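Local coordinates for probable fumarate reductase Ifc3 (Shewanella frigidimarina, PDB 1QO8), which catalyses in vitro the essentially one-way reduction of fumarate to succinate, using four covalently bound hemes c and one FAD in each subunit, at residues 24-32 against 265-273; 306-317 against 332-342. All blocks are in the same frame, centred on the assembly; numbering follows the deposited sequence.

Interaction 1. Residues 24-32 against 265-273. With FAD (flavin-adenine dinucleotide), chain G.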
loop_
_atom_site.group_PDB
_atom_site.type_symbol
_atom_site.label_atom_id
_atom_site.label_comp_id
_atom_site.label_asym_id
_atom_site.label_seq_id
_atom_site.Cartn_x
_atom_site.Cartn_y
_atom_site.Cartn_z
ATOM N N LYS A 24 -13.675 9.284 -40.908
ATOM C CA LYS A 24 -12.599 8.720 -40.121
ATOM C C LYS A 24 -12.279 9.656 -38.925
ATOM O O LYS A 24 -11.462 10.575 -39.009
ATOM C CB LYS A 24 -11.359 8.676 -41.021
ATOM C CG LYS A 24 -10.139 8.016 -40.395
ATOM C CD LYS A 24 -8.935 8.367 -41.296
ATOM C CE LYS A 24 -7.715 7.535 -40.873
ATOM N NZ LYS A 24 -8.223 6.134 -40.737
ATOM N N VAL A 25 -12.953 9.510 -37.819
ATOM C CA VAL A 25 -12.908 10.598 -36.782
ATOM C C VAL A 25 -11.658 10.394 -35.966
ATOM O O VAL A 25 -11.401 9.273 -35.532
ATOM C CB VAL A 25 -14.190 10.563 -35.982
ATOM C CG1 VAL A 25 -14.206 11.717 -34.937
ATOM C CG2 VAL A 25 -15.380 10.580 -36.913
ATOM N N THR A 26 -10.714 11.318 -35.841
ATOM C CA THR A 26 -9.584 11.116 -34.970
ATOM C C THR A 26 -9.962 11.149 -33.462
ATOM O O THR A 26 -11.033 11.587 -33.036
ATOM C CB THR A 26 -8.485 12.171 -35.175
ATOM O OG1 THR A 26 -9.045 13.467 -34.819
ATOM C CG2 THR A 26 -8.090 12.157 -36.664
ATOM N N ASP A 27 -9.093 10.533 -32.665
ATOM C CA ASP A 27 -9.314 10.467 -31.202
ATOM C C ASP A 27 -9.587 11.844 -30.607
ATOM O O ASP A 27 -10.587 11.941 -29.906
ATOM C CB ASP A 27 -8.131 9.737 -30.550
ATOM C CG ASP A 27 -8.259 8.262 -30.972
ATOM O OD1 ASP A 27 -9.340 7.672 -31.123
ATOM O OD2 ASP A 27 -7.180 7.671 -31.073
ATOM N N SER A 28 -8.814 12.853 -31.014
ATOM C CA SER A 28 -8.974 14.185 -30.539
ATOM C C SER A 28 -10.137 14.886 -31.238
ATOM O O SER A 28 -10.341 16.052 -30.848
ATOM C CB SER A 28 -7.751 15.073 -30.612
ATOM O OG SER A 28 -6.561 14.481 -30.215
ATOM N N GLU A 29 -10.904 14.304 -32.157
ATOM C CA GLU A 29 -11.986 15.012 -32.860
ATOM C C GLU A 29 -11.653 16.368 -33.426
ATOM O O GLU A 29 -12.412 17.365 -33.469
ATOM C CB GLU A 29 -13.245 15.016 -31.978
ATOM C CG GLU A 29 -13.552 13.584 -31.454
ATOM C CD GLU A 29 -14.695 13.512 -30.485
ATOM O OE1 GLU A 29 -15.281 14.556 -30.043
ATOM O OE2 GLU A 29 -15.181 12.424 -30.087
ATOM N N THR A 30 -10.433 16.523 -33.919
ATOM C CA THR A 30 -9.832 17.780 -34.308
ATOM C C THR A 30 -10.607 18.455 -35.419
ATOM O O THR A 30 -11.260 19.500 -35.310
ATOM C CB THR A 30 -8.373 17.468 -34.751
ATOM O OG1 THR A 30 -7.789 16.784 -33.622
ATOM C CG2 THR A 30 -7.556 18.717 -35.024
ATOM N N HIS A 31 -10.689 17.687 -36.523
ATOM C CA HIS A 31 -11.406 18.154 -37.724
ATOM C C HIS A 31 -12.784 18.562 -37.348
ATOM O O HIS A 31 -13.222 19.630 -37.762
ATOM C CB HIS A 31 -11.503 16.998 -38.799
ATOM C CG HIS A 31 -12.096 17.545 -40.072
ATOM N ND1 HIS A 31 -11.314 18.283 -40.935
ATOM C CD2 HIS A 31 -13.347 17.521 -40.594
ATOM C CE1 HIS A 31 -12.082 18.666 -41.951
ATOM N NE2 HIS A 31 -13.323 18.213 -41.784
ATOM N N GLU A 32 -13.600 17.777 -36.632
ATOM C CA GLU A 32 -14.975 18.130 -36.355
ATOM C C GLU A 32 -15.081 19.464 -35.575
ATOM O O GLU A 32 -15.959 20.339 -35.862
ATOM C CB GLU A 32 -15.634 16.974 -35.609
ATOM C CG GLU A 32 -15.743 15.672 -36.380
ATOM C CD GLU A 32 -14.503 14.870 -36.593
ATOM O OE1 GLU A 32 -13.412 15.149 -36.034
ATOM O OE2 GLU A 32 -14.612 13.944 -37.432
ATOM N N ILE A 265 3.820 20.733 -30.194
ATOM C CA ILE A 265 3.332 19.576 -29.457
ATOM C C ILE A 265 1.814 19.660 -29.400
ATOM O O ILE A 265 1.322 20.557 -28.642
ATOM C CB ILE A 265 3.809 19.649 -28.007
ATOM C CG1 ILE A 265 5.333 19.827 -27.976
ATOM C CG2 ILE A 265 3.302 18.418 -27.275
ATOM C CD1 ILE A 265 5.801 20.236 -26.590
ATOM N N ASP A 266 1.108 18.817 -30.133
ATOM C CA ASP A 266 -0.335 18.827 -29.945
ATOM C C ASP A 266 -0.728 17.763 -28.924
ATOM O O ASP A 266 -0.273 16.607 -29.093
ATOM C CB ASP A 266 -1.038 18.670 -31.296
ATOM C CG ASP A 266 -0.792 19.933 -32.145
ATOM O OD1 ASP A 266 -0.189 20.931 -31.637
ATOM O OD2 ASP A 266 -1.221 19.907 -33.323
ATOM N N THR A 267 -1.604 17.998 -27.971
ATOM C CA THR A 267 -2.068 16.879 -27.167
ATOM C C THR A 267 -2.970 15.913 -27.929
ATOM O O THR A 267 -3.950 16.339 -28.567
ATOM C CB THR A 267 -2.711 17.436 -25.899
ATOM O OG1 THR A 267 -3.477 16.423 -25.161
ATOM C CG2 THR A 267 -3.595 18.508 -26.437
ATOM N N ARG A 268 -2.778 14.603 -27.803
ATOM C CA ARG A 268 -3.801 13.682 -28.310
ATOM C C ARG A 268 -4.814 13.444 -27.207
ATOM O O ARG A 268 -4.482 12.730 -26.275
ATOM C CB ARG A 268 -3.137 12.378 -28.709
ATOM C CG ARG A 268 -3.469 11.465 -29.822
ATOM C CD ARG A 268 -2.355 10.400 -30.133
ATOM N NE ARG A 268 -1.333 10.928 -31.038
ATOM C CZ ARG A 268 -0.608 10.085 -31.839
ATOM N NH1 ARG A 268 -0.815 8.768 -31.736
ATOM N NH2 ARG A 268 0.292 10.522 -32.705
ATOM N N LEU A 269 -6.048 13.833 -27.366
ATOM C CA LEU A 269 -7.128 13.777 -26.424
ATOM C C LEU A 269 -7.849 12.461 -26.588
ATOM O O LEU A 269 -7.672 11.696 -27.546
ATOM C CB LEU A 269 -7.999 15.020 -26.691
ATOM C CG LEU A 269 -7.310 16.389 -26.360
ATOM C CD1 LEU A 269 -8.111 17.557 -26.899
ATOM C CD2 LEU A 269 -7.057 16.463 -24.881
ATOM N N ASN A 270 -8.713 12.174 -25.625
ATOM C CA ASN A 270 -9.536 10.955 -25.525
ATOM C C ASN A 270 -8.667 9.729 -25.897
ATOM O O ASN A 270 -9.148 8.789 -26.529
ATOM C CB ASN A 270 -10.763 11.083 -26.377
ATOM C CG ASN A 270 -11.433 12.434 -26.287
ATOM O OD1 ASN A 270 -12.008 12.817 -25.231
ATOM N ND2 ASN A 270 -11.462 13.205 -27.412
ATOM N N SER A 271 -7.457 9.674 -25.358
ATOM C CA SER A 271 -6.469 8.621 -25.539
ATOM C C SER A 271 -5.947 8.173 -24.160
ATOM O O SER A 271 -5.074 8.813 -23.564
ATOM C CB SER A 271 -5.281 9.256 -26.315
ATOM O OG SER A 271 -5.890 9.682 -27.541
ATOM N N ARG A 272 -6.524 7.095 -23.667
ATOM C CA ARG A 272 -6.127 6.502 -22.413
ATOM C C ARG A 272 -5.049 5.413 -22.552
ATOM O O ARG A 272 -5.217 4.356 -23.231
ATOM C CB ARG A 272 -7.367 5.895 -21.732
ATOM C CG ARG A 272 -6.974 5.303 -20.380
ATOM C CD ARG A 272 -8.290 4.850 -19.743
ATOM N NE ARG A 272 -8.059 4.669 -18.330
ATOM C CZ ARG A 272 -8.896 3.992 -17.539
ATOM N NH1 ARG A 272 -10.017 3.476 -18.010
ATOM N NH2 ARG A 272 -8.569 3.868 -16.251
ATOM N N VAL A 273 -3.959 5.699 -21.843
ATOM C CA VAL A 273 -2.882 4.728 -21.779
ATOM C C VAL A 273 -3.334 3.639 -20.773
ATOM O O VAL A 273 -3.839 4.006 -19.697
ATOM C CB VAL A 273 -1.556 5.341 -21.328
ATOM C CG1 VAL A 273 -0.574 4.183 -21.025
ATOM C CG2 VAL A 273 -0.967 6.276 -22.381
HETATM P PA FAD G . -3.027 16.408 -13.058
HETATM O O1A FAD G . -3.080 17.894 -13.229
HETATM O O2A FAD G . -4.071 15.731 -12.520
HETATM O O5B FAD G . -3.167 15.923 -14.546
HETATM C C5B FAD G . -2.982 14.506 -14.957
HETATM C C4B FAD G . -3.437 14.378 -16.496
HETATM O O4B FAD G . -3.205 12.917 -16.800
HETATM C C3B FAD G . -4.988 14.525 -16.643
HETATM O O3B FAD G . -5.492 15.508 -17.431
HETATM C C2B FAD G . -5.528 13.053 -16.751
HETATM O O2B FAD G . -6.725 12.897 -17.552
HETATM C C1B FAD G . -4.414 12.450 -17.522
HETATM N N9A FAD G . -4.324 10.993 -17.366
HETATM C C8A FAD G . -4.566 10.234 -16.248
HETATM N N7A FAD G . -4.507 8.954 -16.495
HETATM C C5A FAD G . -4.206 8.843 -17.849
HETATM C C6A FAD G . -4.092 7.703 -18.755
HETATM N N6A FAD G . -4.216 6.459 -18.383
HETATM N N1A FAD G . -3.761 8.033 -20.028
HETATM C C2A FAD G . -3.702 9.328 -20.490
HETATM N N3A FAD G . -3.816 10.437 -19.725
HETATM C C4A FAD G . -4.093 10.111 -18.433
HETATM N N1 FAD G . -1.547 22.245 -5.070
HETATM C C2 FAD G . -0.774 23.287 -4.924
HETATM O O2 FAD G . 0.398 23.307 -4.738
HETATM N N3 FAD G . -1.275 24.623 -4.976
HETATM C C4 FAD G . -2.642 24.739 -5.208
HETATM O O4 FAD G . -3.142 25.828 -5.217
HETATM C C4X FAD G . -3.490 23.553 -5.304
HETATM N N5 FAD G . -4.816 23.683 -5.462
HETATM C C5X FAD G . -5.606 22.597 -5.633
HETATM C C6 FAD G . -6.980 22.805 -5.810
HETATM C C7 FAD G . -7.807 21.724 -5.995
HETATM C C7M FAD G . -9.283 21.861 -6.192
HETATM C C8 FAD G . -7.219 20.409 -6.042
HETATM C C8M FAD G . -8.101 19.228 -6.316
HETATM C C9 FAD G . -5.870 20.205 -5.901
HETATM C C9A FAD G . -5.026 21.271 -5.697
HETATM N N10 FAD G . -3.633 21.185 -5.505
HETATM C C10 FAD G . -2.862 22.266 -5.311
HETATM C "C1'" FAD G . -2.906 19.940 -5.912
HETATM C "C2'" FAD G . -2.222 20.159 -7.303
HETATM O "O2'" FAD G . -3.262 20.912 -8.015
HETATM C "C3'" FAD G . -2.227 18.768 -7.985
HETATM O "O3'" FAD G . -1.487 17.820 -7.206
HETATM C "C4'" FAD G . -1.249 18.868 -9.203
HETATM O "O4'" FAD G . -1.925 19.790 -10.110
HETATM C "C5'" FAD G . -1.262 17.450 -9.878
HETATM O "O5'" FAD G . -0.624 17.728 -11.278
HETATM P P FAD G . -0.288 16.593 -12.264
HETATM O O1P FAD G . 0.344 17.298 -13.443
HETATM O O2P FAD G . 0.433 15.684 -11.492
HETATM O O3P FAD G . -1.573 15.966 -12.500
HETATM O O HOH W 1 -5.199 8.190 -29.732
#
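The junction between the tetraheme cytochrome part and the flavoprotein part is made here by the type I beta turn T26-E29, whose D27 and S28 meet L269 and N270 in the short link between strands 267-268 and 271-278. Two hydrogen bonds define it, both donated by the flavoprotein side. N270 ND2 gives a proton to D27 O at 2.9 Å (N-H...O 163°), with D27 O close to the amide plane of the asparagine. Beside it S28 OG receives the backbone N-H of L269 at 3.0 Å, a nearly straight bond; chi1 of -43° sets this hydroxyl anti to its own carbonyl carbon and swings it over to L269. S28 CB also lies 3.9 Å from L269 CB. On the flavoprotein side S271 OG bonds to L269 O at 2.7 Å from above the carbonyl plane, tying the link to itself. With an alanine here in place of N270 the amide donor is gone, and D27 O would probably be left without its mate across the junction. The D27 carboxylate turns to H293 N and T294 OG1, while E29, which touches a heme, forms a salt bridge with K292. Helix 30-40 starts directly after E29; strand 267-268 borders 147-150 at the edge of the parallel sheet, and strand 271-278 runs beside 284-291 in the mixed sheet.

Interaction 2. Residues 306-317 against 332-342. With FAD (flavin-adenine dinucleotide), chain G.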
loop_
_atom_site.group_PDB
_atom_site.type_symbol
_atom_site.label_atom_id
_atom_site.label_comp_id
_atom_site.label_asym_id
_atom_site.label_seq_id
_atom_site.Cartn_x
_atom_site.Cartn_y
_atom_site.Cartn_z
ATOM N N LEU A 306 5.331 9.122 -17.040
ATOM C CA LEU A 306 4.038 9.107 -16.369
ATOM C C LEU A 306 3.769 10.502 -15.803
ATOM O O LEU A 306 4.623 10.957 -15.038
ATOM C CB LEU A 306 4.052 8.107 -15.183
ATOM C CG LEU A 306 4.282 6.644 -15.659
ATOM C CD1 LEU A 306 4.295 5.607 -14.490
ATOM C CD2 LEU A 306 3.280 6.240 -16.710
ATOM N N ALA A 307 2.699 11.169 -16.184
ATOM C CA ALA A 307 2.430 12.513 -15.540
ATOM C C ALA A 307 0.929 12.486 -15.353
ATOM O O ALA A 307 0.245 13.403 -15.789
ATOM C CB ALA A 307 2.696 13.623 -16.565
ATOM N N THR A 308 0.459 11.357 -14.869
ATOM C CA THR A 308 -0.976 11.126 -14.820
ATOM C C THR A 308 -1.671 11.576 -13.550
ATOM O O THR A 308 -2.900 11.405 -13.513
ATOM C CB THR A 308 -1.036 9.589 -15.012
ATOM O OG1 THR A 308 -2.395 9.156 -15.038
ATOM C CG2 THR A 308 -0.485 8.845 -13.870
ATOM N N GLY A 309 -1.030 12.249 -12.593
ATOM C CA GLY A 309 -1.825 12.825 -11.485
ATOM C C GLY A 309 -2.143 11.848 -10.389
ATOM O O GLY A 309 -1.460 10.801 -10.340
ATOM N N GLY A 310 -3.153 12.101 -9.506
ATOM C CA GLY A 310 -3.143 11.337 -8.227
ATOM C C GLY A 310 -4.242 10.240 -8.341
ATOM O O GLY A 310 -4.784 10.037 -9.445
ATOM N N TYR A 311 -4.658 9.642 -7.239
ATOM C CA TYR A 311 -5.560 8.500 -7.286
ATOM C C TYR A 311 -6.774 8.802 -6.397
ATOM O O TYR A 311 -7.660 7.941 -6.184
ATOM C CB TYR A 311 -4.942 7.167 -6.902
ATOM C CG TYR A 311 -4.341 6.909 -5.535
ATOM C CD1 TYR A 311 -5.208 6.497 -4.496
ATOM C CD2 TYR A 311 -3.016 7.080 -5.214
ATOM C CE1 TYR A 311 -4.746 6.298 -3.206
ATOM C CE2 TYR A 311 -2.524 6.812 -3.931
ATOM C CZ TYR A 311 -3.408 6.413 -2.936
ATOM O OH TYR A 311 -2.990 6.121 -1.662
ATOM N N GLY A 312 -7.074 10.106 -6.190
ATOM C CA GLY A 312 -8.141 10.371 -5.170
ATOM C C GLY A 312 -9.500 10.039 -5.643
ATOM O O GLY A 312 -10.410 9.898 -4.786
ATOM N N MET A 313 -9.781 9.869 -6.958
ATOM C CA MET A 313 -11.136 9.466 -7.365
ATOM C C MET A 313 -11.203 7.971 -7.684
ATOM O O MET A 313 -12.232 7.415 -8.099
ATOM C CB MET A 313 -11.525 10.227 -8.650
ATOM C CG MET A 313 -11.424 11.765 -8.433
ATOM S SD MET A 313 -12.914 12.217 -7.533
ATOM C CE MET A 313 -14.286 12.246 -8.667
ATOM N N ASN A 314 -10.128 7.240 -7.373
ATOM C CA ASN A 314 -10.238 5.766 -7.596
ATOM C C ASN A 314 -10.729 5.221 -6.273
ATOM O O ASN A 314 -9.982 5.104 -5.288
ATOM C CB ASN A 314 -8.817 5.217 -7.968
ATOM C CG ASN A 314 -8.895 3.742 -8.395
ATOM O OD1 ASN A 314 -8.411 3.310 -9.473
ATOM N ND2 ASN A 314 -9.615 2.984 -7.607
ATOM N N LYS A 315 -11.975 4.831 -6.199
ATOM C CA LYS A 315 -12.630 4.293 -5.034
ATOM C C LYS A 315 -12.048 2.967 -4.506
ATOM O O LYS A 315 -12.068 2.757 -3.267
ATOM C CB LYS A 315 -14.118 4.052 -5.373
ATOM C CG LYS A 315 -14.843 5.471 -5.400
ATOM C CD LYS A 315 -16.318 5.160 -5.663
ATOM C CE LYS A 315 -17.275 6.302 -5.375
ATOM N NZ LYS A 315 -17.335 7.302 -6.480
ATOM N N GLU A 316 -11.568 2.127 -5.405
ATOM C CA GLU A 316 -10.997 0.841 -4.944
ATOM C C GLU A 316 -9.633 1.098 -4.336
ATOM O O GLU A 316 -9.333 0.524 -3.280
ATOM C CB GLU A 316 -10.837 -0.160 -6.137
ATOM C CG GLU A 316 -10.023 -1.349 -5.620
ATOM C CD GLU A 316 -9.793 -2.533 -6.534
ATOM O OE1 GLU A 316 -10.596 -2.699 -7.472
ATOM O OE2 GLU A 316 -8.813 -3.266 -6.280
ATOM N N MET A 317 -8.813 1.951 -4.961
ATOM C CA MET A 317 -7.522 2.227 -4.378
ATOM C C MET A 317 -7.684 2.914 -3.008
ATOM O O MET A 317 -7.039 2.597 -2.008
ATOM C CB MET A 317 -6.676 3.113 -5.330
ATOM C CG MET A 317 -6.244 2.390 -6.612
ATOM S SD MET A 317 -5.389 3.443 -7.757
ATOM C CE MET A 317 -3.855 3.907 -7.041
ATOM N N ASN A 332 -11.429 16.553 -6.479
ATOM C CA ASN A 332 -10.648 16.360 -7.681
ATOM C C ASN A 332 -11.433 16.442 -8.978
ATOM O O ASN A 332 -12.587 16.061 -9.020
ATOM C CB ASN A 332 -10.012 14.937 -7.705
ATOM C CG ASN A 332 -8.877 14.887 -6.670
ATOM O OD1 ASN A 332 -7.929 14.161 -6.913
ATOM N ND2 ASN A 332 -8.918 15.773 -5.659
ATOM N N ASN A 333 -10.704 16.677 -10.077
ATOM C CA ASN A 333 -11.337 16.305 -11.376
ATOM C C ASN A 333 -11.485 14.789 -11.467
ATOM O O ASN A 333 -10.725 13.993 -10.839
ATOM C CB ASN A 333 -10.365 16.827 -12.429
ATOM C CG ASN A 333 -10.932 16.840 -13.837
ATOM O OD1 ASN A 333 -12.006 16.211 -14.051
ATOM N ND2 ASN A 333 -10.267 17.663 -14.623
ATOM N N ILE A 334 -12.442 14.272 -12.237
ATOM C CA ILE A 334 -12.740 12.890 -12.445
ATOM C C ILE A 334 -11.639 12.138 -13.242
ATOM O O ILE A 334 -11.589 10.919 -13.153
ATOM C CB ILE A 334 -14.084 12.683 -13.191
ATOM C CG1 ILE A 334 -13.984 13.375 -14.562
ATOM C CG2 ILE A 334 -15.216 13.275 -12.308
ATOM C CD1 ILE A 334 -15.159 13.060 -15.467
ATOM N N THR A 335 -10.578 12.760 -13.673
ATOM C CA THR A 335 -9.420 12.163 -14.288
ATOM C C THR A 335 -8.472 11.474 -13.315
ATOM O O THR A 335 -7.642 10.646 -13.752
ATOM C CB THR A 335 -8.594 13.266 -15.012
ATOM O OG1 THR A 335 -8.263 14.217 -14.012
ATOM C CG2 THR A 335 -9.390 13.886 -16.146
ATOM N N ALA A 336 -8.689 11.626 -11.960
ATOM C CA ALA A 336 -7.596 11.306 -11.045
ATOM C C ALA A 336 -7.846 9.902 -10.470
ATOM O O ALA A 336 -8.079 9.733 -9.270
ATOM C CB ALA A 336 -7.397 12.309 -9.873
ATOM N N THR A 337 -7.624 8.887 -11.341
ATOM C CA THR A 337 -7.996 7.537 -11.050
ATOM C C THR A 337 -6.806 6.599 -10.829
ATOM O O THR A 337 -7.083 5.385 -10.775
ATOM C CB THR A 337 -9.053 6.935 -11.957
ATOM O OG1 THR A 337 -8.558 6.832 -13.295
ATOM C CG2 THR A 337 -10.374 7.790 -11.829
ATOM N N GLY A 338 -5.622 7.171 -10.658
ATOM C CA GLY A 338 -4.483 6.365 -10.173
ATOM C C GLY A 338 -3.884 5.473 -11.304
ATOM O O GLY A 338 -3.068 4.591 -10.977
ATOM N N ASP A 339 -4.193 5.772 -12.590
ATOM C CA ASP A 339 -3.841 4.824 -13.639
ATOM C C ASP A 339 -2.331 4.639 -13.663
ATOM O O ASP A 339 -1.791 3.565 -13.991
ATOM C CB ASP A 339 -4.278 5.350 -15.017
ATOM C CG ASP A 339 -5.737 5.402 -15.266
ATOM O OD1 ASP A 339 -6.529 4.786 -14.519
ATOM O OD2 ASP A 339 -6.197 6.026 -16.261
ATOM N N GLY A 340 -1.630 5.746 -13.554
ATOM C CA GLY A 340 -0.171 5.795 -13.650
ATOM C C GLY A 340 0.516 4.925 -12.608
ATOM O O GLY A 340 1.427 4.115 -12.894
ATOM N N VAL A 341 0.037 4.999 -11.363
ATOM C CA VAL A 341 0.376 4.068 -10.316
ATOM C C VAL A 341 -0.019 2.632 -10.622
ATOM O O VAL A 341 0.802 1.761 -10.290
ATOM C CB VAL A 341 -0.284 4.481 -8.949
ATOM C CG1 VAL A 341 -0.382 3.322 -7.972
ATOM C CG2 VAL A 341 0.511 5.663 -8.305
ATOM N N LEU A 342 -1.241 2.311 -11.074
ATOM C CA LEU A 342 -1.589 0.955 -11.383
ATOM C C LEU A 342 -0.711 0.346 -12.485
ATOM O O LEU A 342 -0.259 -0.779 -12.293
ATOM C CB LEU A 342 -3.044 0.805 -11.814
ATOM C CG LEU A 342 -4.015 1.256 -10.684
ATOM C CD1 LEU A 342 -5.400 1.302 -11.313
ATOM C CD2 LEU A 342 -3.826 0.346 -9.462
HETATM P PA FAD G . -3.027 16.408 -13.058
HETATM O O1A FAD G . -3.080 17.894 -13.229
HETATM O O2A FAD G . -4.071 15.731 -12.520
HETATM O O5B FAD G . -3.167 15.923 -14.546
HETATM C C5B FAD G . -2.982 14.506 -14.957
HETATM C C4B FAD G . -3.437 14.378 -16.496
HETATM O O4B FAD G . -3.205 12.917 -16.800
HETATM C C3B FAD G . -4.988 14.525 -16.643
HETATM O O3B FAD G . -5.492 15.508 -17.431
HETATM C C2B FAD G . -5.528 13.053 -16.751
HETATM O O2B FAD G . -6.725 12.897 -17.552
HETATM C C1B FAD G . -4.414 12.450 -17.522
HETATM N N9A FAD G . -4.324 10.993 -17.366
HETATM C C8A FAD G . -4.566 10.234 -16.248
HETATM N N7A FAD G . -4.507 8.954 -16.495
HETATM C C5A FAD G . -4.206 8.843 -17.849
HETATM C C6A FAD G . -4.092 7.703 -18.755
HETATM N N6A FAD G . -4.216 6.459 -18.383
HETATM N N1A FAD G . -3.761 8.033 -20.028
HETATM C C2A FAD G . -3.702 9.328 -20.490
HETATM N N3A FAD G . -3.816 10.437 -19.725
HETATM C C4A FAD G . -4.093 10.111 -18.433
HETATM N N1 FAD G . -1.547 22.245 -5.070
HETATM C C2 FAD G . -0.774 23.287 -4.924
HETATM O O2 FAD G . 0.398 23.307 -4.738
HETATM N N3 FAD G . -1.275 24.623 -4.976
HETATM C C4 FAD G . -2.642 24.739 -5.208
HETATM O O4 FAD G . -3.142 25.828 -5.217
HETATM C C4X FAD G . -3.490 23.553 -5.304
HETATM N N5 FAD G . -4.816 23.683 -5.462
HETATM C C5X FAD G . -5.606 22.597 -5.633
HETATM C C6 FAD G . -6.980 22.805 -5.810
HETATM C C7 FAD G . -7.807 21.724 -5.995
HETATM C C7M FAD G . -9.283 21.861 -6.192
HETATM C C8 FAD G . -7.219 20.409 -6.042
HETATM C C8M FAD G . -8.101 19.228 -6.316
HETATM C C9 FAD G . -5.870 20.205 -5.901
HETATM C C9A FAD G . -5.026 21.271 -5.697
HETATM N N10 FAD G . -3.633 21.185 -5.505
HETATM C C10 FAD G . -2.862 22.266 -5.311
HETATM C "C1'" FAD G . -2.906 19.940 -5.912
HETATM C "C2'" FAD G . -2.222 20.159 -7.303
HETATM O "O2'" FAD G . -3.262 20.912 -8.015
HETATM C "C3'" FAD G . -2.227 18.768 -7.985
HETATM O "O3'" FAD G . -1.487 17.820 -7.206
HETATM C "C4'" FAD G . -1.249 18.868 -9.203
HETATM O "O4'" FAD G . -1.925 19.790 -10.110
HETATM C "C5'" FAD G . -1.262 17.450 -9.878
HETATM O "O5'" FAD G . -0.624 17.728 -11.278
HETATM P P FAD G . -0.288 16.593 -12.264
HETATM O O1P FAD G . 0.344 17.298 -13.443
HETATM O O2P FAD G . 0.433 15.684 -11.492
HETATM O O3P FAD G . -1.573 15.966 -12.500
HETATM O O HOH W 2 -4.237 9.630 -12.044
HETATM O O HOH W 3 -5.450 8.052 -13.820
HETATM O O HOH W 4 -5.887 12.547 -6.320
#
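M313, M317 and G340 bury the most surface where the loop after strand 303-306 lies against the approach to helix 339-346. Bends at chi2 (-79°) and chi3 fold the M313 chain back along N332: CG sits 3.5 Å from N332 CB and 3.4 Å from N333 O, the two side chains sliding past each other in opposite directions. The second bend carries the methyl CE to I334 CG2, at 3.9 Å. The backbone of the same residue is fixed as well, M313 N donating to A336 O at 2.9 Å (N-H...O 158°). A336, the centre of an inverse gamma turn, supplies that carbonyl. Nearby, a water accepts from G312 N and donates to N332 OD1.

M317, in helix 315-321, bends only at chi3 (67°), bringing CE to within 3.6 Å of V341 CG1, while its sulfur SD meets L342 CD2 at 3.9 Å. SD and Y311 CB also lie close over G338, where a CB would collide with both; the positive phi there favours glycine too. Y320 of the second subunit packs on M317. The G340 backbone lies against L306, with L306 CD1 3.6 Å from G340 O.

The contact thus combines methionine packing and backbone bonding with a polar helix start that meets the cofactor. M317 packs helix 315-321 on helix 339-346, while M313 covers the loop at N332-A336. At the start of helix 339-346, FAD N6A donates to D339 OD2 at 2.9 Å. Salt bridges from K152 and R272 to D339 would be expected to favour its ionised form, consistent with a stable acceptor for the adenine amino group.

In the fold
Interactions 1 and 2 have centres 21 Å apart, yet they join directly through the salt bridge of R272 NH2 with D339 OD1 at 2.8 Å. They also converge on the adenine of FAD: the backbone of V273 pairs with it, V273 N donating to N1A at 3.0 Å and V273 O accepting from N6A at 2.8 Å, while D339 takes a second bond from that amino group. Farther along the cofactor, N332 ND2 of 332-342 approaches the flavin methyl C8M at 3.6 Å. Interaction 1 spans the boundary of the heme-bearing and flavin-bearing parts, E29 touching one heme, whereas interaction 2 lies within the flavoprotein part and reaches another heme through N333.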